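Local atomic coordinates of response regulator receiver (Brucella melitensis biovar Abortus, PDB entry 4G97), a protein that is a two-component response regulator whose sigma-factor-like domain, once its receiver is phosphorylated, probably sequesters an anti-sigma factor to switch on the general stress response. Residues P185-A190 with S251-F256; D202-I207 with I213-I218. One frame throughout, in Å; residues are numbered along the deposited sequence.

Contact 1: residues P185-A190 with S251-F256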
ATOM      1  N   PRO A 185     -14.316 -14.123  -4.692  1.00 35.52           N
ATOM      2  CA  PRO A 185     -13.968 -13.195  -3.601  1.00 34.41           C
ATOM      3  C   PRO A 185     -13.992 -11.740  -4.087  1.00 35.42           C
ATOM      4  O   PRO A 185     -13.868 -11.464  -5.278  1.00 33.20           O
ATOM      5  CB  PRO A 185     -12.561 -13.640  -3.203  1.00 35.55           C
ATOM      6  CG  PRO A 185     -12.005 -14.220  -4.439  1.00 39.63           C
ATOM      7  CD  PRO A 185     -13.146 -14.928  -5.091  1.00 35.97           C
ATOM      8  N   ARG A 186     -14.154 -10.824  -3.152  1.00 32.32           N
ATOM      9  CA  ARG A 186     -14.247  -9.400  -3.425  1.00 32.98           C
ATOM     10  C   ARG A 186     -12.860  -8.723  -3.499  1.00 35.69           C
ATOM     11  O   ARG A 186     -12.717  -7.660  -4.102  1.00 33.69           O
ATOM     12  CB  ARG A 186     -15.114  -8.784  -2.310  1.00 34.17           C
ATOM     13  CG  ARG A 186     -15.569  -7.345  -2.498  1.00 40.72           C
ATOM     14  CD  ARG A 186     -16.420  -7.176  -3.731  1.00 49.74           C
ATOM     15  NE  ARG A 186     -16.758  -5.771  -3.964  1.00 56.16           N
ATOM     16  CZ  ARG A 186     -15.992  -4.897  -4.609  1.00 62.24           C
ATOM     17  NH1 ARG A 186     -14.798  -5.258  -5.061  1.00 49.21           N
ATOM     18  NH2 ARG A 186     -16.405  -3.651  -4.787  1.00 50.32           N
ATOM     19  N   MET A 187     -11.848  -9.376  -2.907  1.00 32.01           N
ATOM     20  CA  MET A 187     -10.473  -8.898  -2.796  1.00 31.49           C
ATOM     21  C   MET A 187      -9.523 -10.083  -2.855  1.00 34.46           C
ATOM     22  O   MET A 187      -9.886 -11.204  -2.465  1.00 32.71           O
ATOM     23  CB  MET A 187     -10.319  -8.159  -1.439  1.00 33.69           C
ATOM     24  CG  MET A 187      -8.954  -7.504  -1.215  1.00 37.96           C
ATOM     25  SD  MET A 187      -8.848  -6.535   0.315  1.00 43.44           S
ATOM     26  CE  MET A 187      -9.588  -5.091  -0.174  1.00 39.68           C
ATOM     27  N   VAL A 188      -8.277  -9.823  -3.300  1.00 30.35           N
ATOM     28  CA  VAL A 188      -7.215 -10.825  -3.374  1.00 30.28           C
ATOM     29  C   VAL A 188      -5.958 -10.292  -2.660  1.00 31.40           C
ATOM     30  O   VAL A 188      -5.592  -9.131  -2.850  1.00 28.15           O
ATOM     31  CB  VAL A 188      -6.922 -11.247  -4.856  1.00 35.39           C
ATOM     32  CG1 VAL A 188      -5.768 -12.235  -4.948  1.00 34.91           C
ATOM     33  CG2 VAL A 188      -8.165 -11.841  -5.521  1.00 35.75           C
ATOM     34  N   LEU A 189      -5.299 -11.156  -1.855  1.00 28.70           N
ATOM     35  CA  LEU A 189      -4.002 -10.883  -1.218  1.00 28.77           C
ATOM     36  C   LEU A 189      -3.109 -11.950  -1.830  1.00 31.46           C
ATOM     37  O   LEU A 189      -3.347 -13.142  -1.607  1.00 29.50           O
ATOM     38  CB  LEU A 189      -4.057 -10.986   0.317  1.00 29.33           C
ATOM     39  CG  LEU A 189      -5.269 -10.308   0.979  1.00 35.31           C
ATOM     40  CD1 LEU A 189      -5.357 -10.650   2.406  1.00 36.80           C
ATOM     41  CD2 LEU A 189      -5.258  -8.821   0.800  1.00 37.46           C
ATOM     42  N   ALA A 190      -2.182 -11.526  -2.729  1.00 28.36           N
ATOM     43  CA  ALA A 190      -1.351 -12.448  -3.499  1.00 28.66           C
ATOM     44  C   ALA A 190       0.143 -12.325  -3.297  1.00 33.71           C
ATOM     45  O   ALA A 190       0.705 -11.225  -3.395  1.00 31.13           O
ATOM     46  CB  ALA A 190      -1.662 -12.312  -4.986  1.00 29.06           C
ATOM     47  N   SER A 251      -7.313  -1.606   4.601  1.00 25.87           N
ATOM     48  CA  SER A 251      -8.133  -0.433   4.872  1.00 25.78           C
ATOM     49  C   SER A 251      -8.107   0.546   3.682  1.00 31.41           C
ATOM     50  O   SER A 251      -9.170   0.990   3.239  1.00 31.98           O
ATOM     51  CB  SER A 251      -7.663   0.269   6.142  1.00 28.42           C
ATOM     52  OG  SER A 251      -8.439   1.436   6.356  1.00 39.79           O
ATOM     53  N   GLN A 252      -6.907   0.893   3.173  1.00 27.19           N
ATOM     54  CA  GLN A 252      -6.795   1.781   2.010  1.00 26.39           C
ATOM     55  C   GLN A 252      -7.488   1.191   0.792  1.00 29.21           C
ATOM     56  O   GLN A 252      -8.217   1.902   0.106  1.00 28.82           O
ATOM     57  CB  GLN A 252      -5.329   2.073   1.660  1.00 27.65           C
ATOM     58  CG  GLN A 252      -4.613   2.957   2.656  1.00 34.64           C
ATOM     59  CD  GLN A 252      -5.237   4.310   2.807  1.00 40.14           C
ATOM     60  OE1 GLN A 252      -5.864   4.583   3.807  1.00 35.25           O
ATOM     61  NE2 GLN A 252      -5.044   5.201   1.848  1.00 28.07           N
ATOM     62  N   ALA A 253      -7.257  -0.095   0.512  1.00 26.45           N
ATOM     63  CA  ALA A 253      -7.838  -0.766  -0.662  1.00 26.80           C
ATOM     64  C   ALA A 253      -9.374  -0.713  -0.664  1.00 32.61           C
ATOM     65  O   ALA A 253      -9.968  -0.519  -1.724  1.00 32.07           O
ATOM     66  CB  ALA A 253      -7.363  -2.206  -0.746  1.00 26.88           C
ATOM     67  N   LEU A 254      -9.998  -0.900   0.517  1.00 28.77           N
ATOM     68  CA  LEU A 254     -11.443  -0.854   0.701  1.00 29.35           C
ATOM     69  C   LEU A 254     -11.951   0.589   0.684  1.00 32.13           C
ATOM     70  O   LEU A 254     -13.060   0.819   0.220  1.00 28.46           O
ATOM     71  CB  LEU A 254     -11.852  -1.528   2.006  1.00 29.67           C
ATOM     72  CG  LEU A 254     -11.679  -3.041   2.095  1.00 33.81           C
ATOM     73  CD1 LEU A 254     -11.926  -3.510   3.511  1.00 33.38           C
ATOM     74  CD2 LEU A 254     -12.630  -3.769   1.138  1.00 37.56           C
ATOM     75  N   PHE A 255     -11.137   1.555   1.186  1.00 30.26           N
ATOM     76  CA  PHE A 255     -11.443   2.988   1.161  1.00 31.30           C
ATOM     77  C   PHE A 255     -11.582   3.462  -0.302  1.00 36.14           C
ATOM     78  O   PHE A 255     -12.579   4.119  -0.626  1.00 36.37           O
ATOM     79  CB  PHE A 255     -10.364   3.796   1.912  1.00 33.72           C
ATOM     80  CG  PHE A 255     -10.504   5.297   1.843  1.00 35.35           C
ATOM     81  CD1 PHE A 255     -11.402   5.968   2.673  1.00 38.36           C
ATOM     82  CD2 PHE A 255      -9.759   6.043   0.932  1.00 37.73           C
ATOM     83  CE1 PHE A 255     -11.555   7.359   2.587  1.00 38.94           C
ATOM     84  CE2 PHE A 255      -9.925   7.432   0.835  1.00 40.58           C
ATOM     85  CZ  PHE A 255     -10.803   8.083   1.679  1.00 38.62           C
ATOM     86  N   PHE A 256     -10.608   3.091  -1.182  1.00 31.19           N
ATOM     87  CA  PHE A 256     -10.652   3.452  -2.606  1.00 31.15           C
ATOM     88  C   PHE A 256     -11.663   2.648  -3.380  1.00 34.26           C
ATOM     89  O   PHE A 256     -12.249   3.187  -4.312  1.00 32.91           O
ATOM     90  CB  PHE A 256      -9.271   3.400  -3.279  1.00 32.78           C
ATOM     91  CG  PHE A 256      -8.372   4.501  -2.777  1.00 34.17           C
ATOM     92  CD1 PHE A 256      -8.614   5.829  -3.119  1.00 36.70           C
ATOM     93  CD2 PHE A 256      -7.297   4.218  -1.942  1.00 35.93           C
ATOM     94  CE1 PHE A 256      -7.797   6.853  -2.633  1.00 36.92           C
ATOM     95  CE2 PHE A 256      -6.487   5.243  -1.450  1.00 37.07           C
ATOM     96  CZ  PHE A 256      -6.748   6.550  -1.798  1.00 35.60           C
TER
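The S-methyl of Met187 settles between Ala253 and Leu254 on the facing helix and carries the strand's share of the contact with a single atom. Met187 CE lies 3.6 Å from Leu254 CD2, and it stands 3.7 Å from Ala253 CB. The methionine and leucine side chains cross at about a right angle, so the thioether end passes the branched end of the leucine instead of running along it. Met187 is extended through its first two torsions, with CG anti to the backbone N (chi1 -176°), and bends only at the thioether (chi3 -81°), where the turn brings CE across to the leucine branch. This reach spans a backbone gap of 8.8 Å between Met187 CA and Ala253 CA. The interface is small, 114 Å² summed over both sides, and purely apolar.

In the CheY-like receiver fold, strand 187-191 is the middle strand of a five-stranded parallel sheet, and helix 243-265 packs across one face of it. Around the first shell, Met187 also meets Ile250 one turn earlier on that helix, Ala253 rests on Ile216 of the neighbouring strand, and Leu254 touches Thr140. Next to Met187, a salt bridge from Arg186 NH2 to Glu257 OE2 ties the residue just before the strand to the helix. Away from the sheet, Ser251 OG and Gln252 OE1 both bond Arg96 NH1 of helix 94-104, while Gln252 NE2 bonds Ala20 O of helix 11-22.

Contact 2: residues D202-I207 with I213-I218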
ATOM      1  N   ASP A 202       1.006 -12.581 -12.696  1.00 48.83           N
ATOM      2  CA  ASP A 202       0.440 -13.162 -13.922  1.00 49.81           C
ATOM      3  C   ASP A 202      -0.834 -13.920 -13.609  1.00 54.53           C
ATOM      4  O   ASP A 202      -1.814 -13.781 -14.339  1.00 54.95           O
ATOM      5  CB  ASP A 202       1.464 -14.064 -14.645  1.00 51.62           C
ATOM      6  CG  ASP A 202       2.597 -13.312 -15.322  1.00 62.39           C
ATOM      7  OD1 ASP A 202       2.943 -12.202 -14.857  1.00 63.81           O
ATOM      8  OD2 ASP A 202       3.171 -13.851 -16.284  1.00 72.56           O
ATOM      9  N   ALA A 203      -0.833 -14.661 -12.482  1.00 51.94           N
ATOM     10  CA  ALA A 203      -1.983 -15.395 -11.949  1.00 51.99           C
ATOM     11  C   ALA A 203      -3.119 -14.416 -11.642  1.00 54.78           C
ATOM     12  O   ALA A 203      -4.260 -14.670 -12.027  1.00 55.38           O
ATOM     13  CB  ALA A 203      -1.581 -16.146 -10.679  1.00 52.91           C
ATOM     14  N   VAL A 204      -2.800 -13.278 -10.987  1.00 49.37           N
ATOM     15  CA  VAL A 204      -3.790 -12.250 -10.662  1.00 48.51           C
ATOM     16  C   VAL A 204      -4.322 -11.552 -11.935  1.00 53.72           C
ATOM     17  O   VAL A 204      -5.535 -11.365 -12.050  1.00 53.50           O
ATOM     18  CB  VAL A 204      -3.300 -11.261  -9.571  1.00 50.91           C
ATOM     19  CG1 VAL A 204      -4.152  -9.996  -9.523  1.00 50.00           C
ATOM     20  CG2 VAL A 204      -3.272 -11.936  -8.206  1.00 50.51           C
ATOM     21  N   ASN A 205      -3.428 -11.194 -12.882  1.00 50.60           N
ATOM     22  CA  ASN A 205      -3.791 -10.525 -14.145  1.00 51.48           C
ATOM     23  C   ASN A 205      -4.894 -11.213 -14.972  1.00 57.75           C
ATOM     24  O   ASN A 205      -5.683 -10.523 -15.621  1.00 56.78           O
ATOM     25  CB  ASN A 205      -2.555 -10.180 -14.979  1.00 48.79           C
ATOM     26  CG  ASN A 205      -1.831  -8.950 -14.479  1.00 66.99           C
ATOM     27  OD1 ASN A 205      -2.432  -8.006 -13.942  1.00 60.13           O
ATOM     28  ND2 ASN A 205      -0.517  -8.925 -14.661  1.00 57.83           N
ATOM     29  N   GLU A 206      -4.993 -12.551 -14.876  1.00 57.52           N
ATOM     30  CA  GLU A 206      -6.026 -13.363 -15.532  1.00 59.06           C
ATOM     31  C   GLU A 206      -7.416 -13.119 -14.926  1.00 66.97           C
ATOM     32  O   GLU A 206      -8.397 -13.077 -15.667  1.00 68.05           O
ATOM     33  CB  GLU A 206      -5.658 -14.849 -15.497  1.00 60.44           C
ATOM     34  CG  GLU A 206      -4.392 -15.145 -16.287  1.00 72.45           C
ATOM     35  CD  GLU A 206      -4.292 -16.479 -17.004  1.00 96.14           C
ATOM     36  OE1 GLU A 206      -5.245 -17.288 -16.921  1.00 93.25           O
ATOM     37  OE2 GLU A 206      -3.242 -16.720 -17.643  1.00 90.55           O
ATOM     38  N   ILE A 207      -7.484 -12.915 -13.588  1.00 64.57           N
ATOM     39  CA  ILE A 207      -8.697 -12.610 -12.825  1.00 64.83           C
ATOM     40  C   ILE A 207      -9.160 -11.195 -13.184  1.00 71.57           C
ATOM     41  O   ILE A 207     -10.307 -11.021 -13.592  1.00 71.49           O
ATOM     42  CB  ILE A 207      -8.433 -12.786 -11.288  1.00 68.18           C
ATOM     43  CG1 ILE A 207      -8.353 -14.286 -10.895  1.00 68.25           C
ATOM     44  CG2 ILE A 207      -9.450 -12.002 -10.409  1.00 68.79           C
ATOM     45  CD1 ILE A 207      -7.501 -14.596  -9.664  1.00 73.02           C
ATOM     46  N   ILE A 213     -11.135  -6.099  -9.291  1.00 50.35           N
ATOM     47  CA  ILE A 213     -11.248  -6.169  -7.834  1.00 46.97           C
ATOM     48  C   ILE A 213      -9.942  -5.693  -7.169  1.00 45.08           C
ATOM     49  O   ILE A 213      -8.880  -5.844  -7.775  1.00 45.03           O
ATOM     50  CB  ILE A 213     -11.715  -7.575  -7.324  1.00 49.25           C
ATOM     51  CG1 ILE A 213     -10.667  -8.683  -7.574  1.00 47.87           C
ATOM     52  CG2 ILE A 213     -13.136  -7.946  -7.836  1.00 49.89           C
ATOM     53  CD1 ILE A 213     -10.997 -10.040  -6.940  1.00 47.64           C
ATOM     54  N   PRO A 214      -9.984  -5.131  -5.940  1.00 36.61           N
ATOM     55  CA  PRO A 214      -8.734  -4.688  -5.304  1.00 35.29           C
ATOM     56  C   PRO A 214      -7.832  -5.867  -4.985  1.00 36.00           C
ATOM     57  O   PRO A 214      -8.330  -6.949  -4.667  1.00 33.52           O
ATOM     58  CB  PRO A 214      -9.198  -3.944  -4.043  1.00 36.74           C
ATOM     59  CG  PRO A 214     -10.553  -4.446  -3.776  1.00 42.27           C
ATOM     60  CD  PRO A 214     -11.157  -4.870  -5.081  1.00 37.52           C
ATOM     61  N   VAL A 215      -6.508  -5.679  -5.194  1.00 30.83           N
ATOM     62  CA  VAL A 215      -5.474  -6.691  -4.976  1.00 30.72           C
ATOM     63  C   VAL A 215      -4.319  -6.081  -4.153  1.00 34.08           C
ATOM     64  O   VAL A 215      -3.859  -4.973  -4.443  1.00 32.31           O
ATOM     65  CB  VAL A 215      -4.927  -7.310  -6.300  1.00 35.26           C
ATOM     66  CG1 VAL A 215      -3.864  -8.378  -6.019  1.00 34.97           C
ATOM     67  CG2 VAL A 215      -6.045  -7.897  -7.145  1.00 35.96           C
ATOM     68  N   ILE A 216      -3.844  -6.832  -3.153  1.00 29.82           N
ATOM     69  CA  ILE A 216      -2.719  -6.423  -2.327  1.00 29.72           C
ATOM     70  C   ILE A 216      -1.657  -7.453  -2.568  1.00 32.84           C
ATOM     71  O   ILE A 216      -1.889  -8.640  -2.361  1.00 32.30           O
ATOM     72  CB  ILE A 216      -3.097  -6.260  -0.830  1.00 32.44           C
ATOM     73  CG1 ILE A 216      -4.008  -5.033  -0.671  1.00 32.28           C
ATOM     74  CG2 ILE A 216      -1.831  -6.091   0.030  1.00 32.18           C
ATOM     75  CD1 ILE A 216      -4.943  -5.110   0.375  1.00 42.45           C
ATOM     76  N   PHE A 217      -0.524  -7.019  -3.104  1.00 29.86           N
ATOM     77  CA  PHE A 217       0.567  -7.940  -3.379  1.00 28.82           C
ATOM     78  C   PHE A 217       1.486  -8.102  -2.176  1.00 31.47           C
ATOM     79  O   PHE A 217       1.593  -7.198  -1.342  1.00 29.87           O
ATOM     80  CB  PHE A 217       1.317  -7.561  -4.661  1.00 31.01           C
ATOM     81  CG  PHE A 217       0.579  -7.963  -5.916  1.00 32.69           C
ATOM     82  CD1 PHE A 217       0.604  -9.278  -6.363  1.00 35.14           C
ATOM     83  CD2 PHE A 217      -0.201  -7.043  -6.609  1.00 35.82           C
ATOM     84  CE1 PHE A 217      -0.110  -9.659  -7.506  1.00 37.38           C
ATOM     85  CE2 PHE A 217      -0.881  -7.414  -7.777  1.00 38.67           C
ATOM     86  CZ  PHE A 217      -0.831  -8.723  -8.215  1.00 36.73           C
ATOM     87  N   ILE A 218       2.062  -9.294  -2.050  1.00 29.54           N
ATOM     88  CA  ILE A 218       2.965  -9.673  -0.961  1.00 31.01           C
ATOM     89  C   ILE A 218       4.297 -10.054  -1.557  1.00 33.32           C
ATOM     90  O   ILE A 218       4.352 -10.889  -2.469  1.00 31.82           O
ATOM     91  CB  ILE A 218       2.397 -10.809  -0.061  1.00 35.00           C
ATOM     92  CG1 ILE A 218       1.001 -10.445   0.485  1.00 36.15           C
ATOM     93  CG2 ILE A 218       3.359 -11.097   1.100  1.00 36.96           C
ATOM     94  CD1 ILE A 218       0.053 -11.634   0.590  1.00 42.82           C
TER
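Val204 and Val215 meet tip to tip, with Val204 CG1 3.7 Å from Val215 CG2. With chi1 at 164°, Val204 CG1 stands opposite its own backbone N and points to the strand, where it also approaches the far end of the Phe217 ring, 3.8 Å from Phe217 CZ. Val204 and Phe217 come at each other from opposite directions, and CG1 meets the ring obliquely. Val204 CG2 lies farther round the ring end, 4.0 Å from Phe217 CE1, so both valine methyls lie on one side of the ring plane, beside its CZ and CE1 end. On that same side Val215 CG1 sits 3.6 Å above the face of the Phe217 ring, offset toward its rim. This brings Val215 and Phe217 together as one apolar surface for the helix.

A looser pair extends the seam near the start of the strand: Ile207 CG2 is 4.3 Å from Ile213 CD1, and both isoleucines also touch Tyr180 of helix 173-183. Val204 reaches the adjoining strand too, touching Ala190. Its helix thus covers two neighbouring strands, while the intervening Ile216 packs on the other side of the sheet against Ile250 and Ala253. Strand 187-191, helix 200-210 and strand 215-219 form a beta-alpha-beta crossover, the repeating unit from which the alternating beta/alpha (CheY-like) receiver domain of response regulators is built.

The centres of contacts 1 and 2 lie about 10 Å apart in the receiver domain, on the two faces of one parallel sheet. Strand 187-191 leads into helix 200-210 and strand 215-219, and helix 243-265 comes last, so both segments of contact 2 fall between those of contact 1 along the chain. The two strands are neighbours: Val188 O to Ile216 N (2.9 Å) and Ala190 O to Ile218 N (2.7 Å) are probable hydrogen bonds that join the contacts directly. Asp191, the predicted phosphorylation site, ends strand 187-191. The shared strand pair thus runs from near that site to the helix that also touches the N-terminal part, consistent with a route for coupling the two.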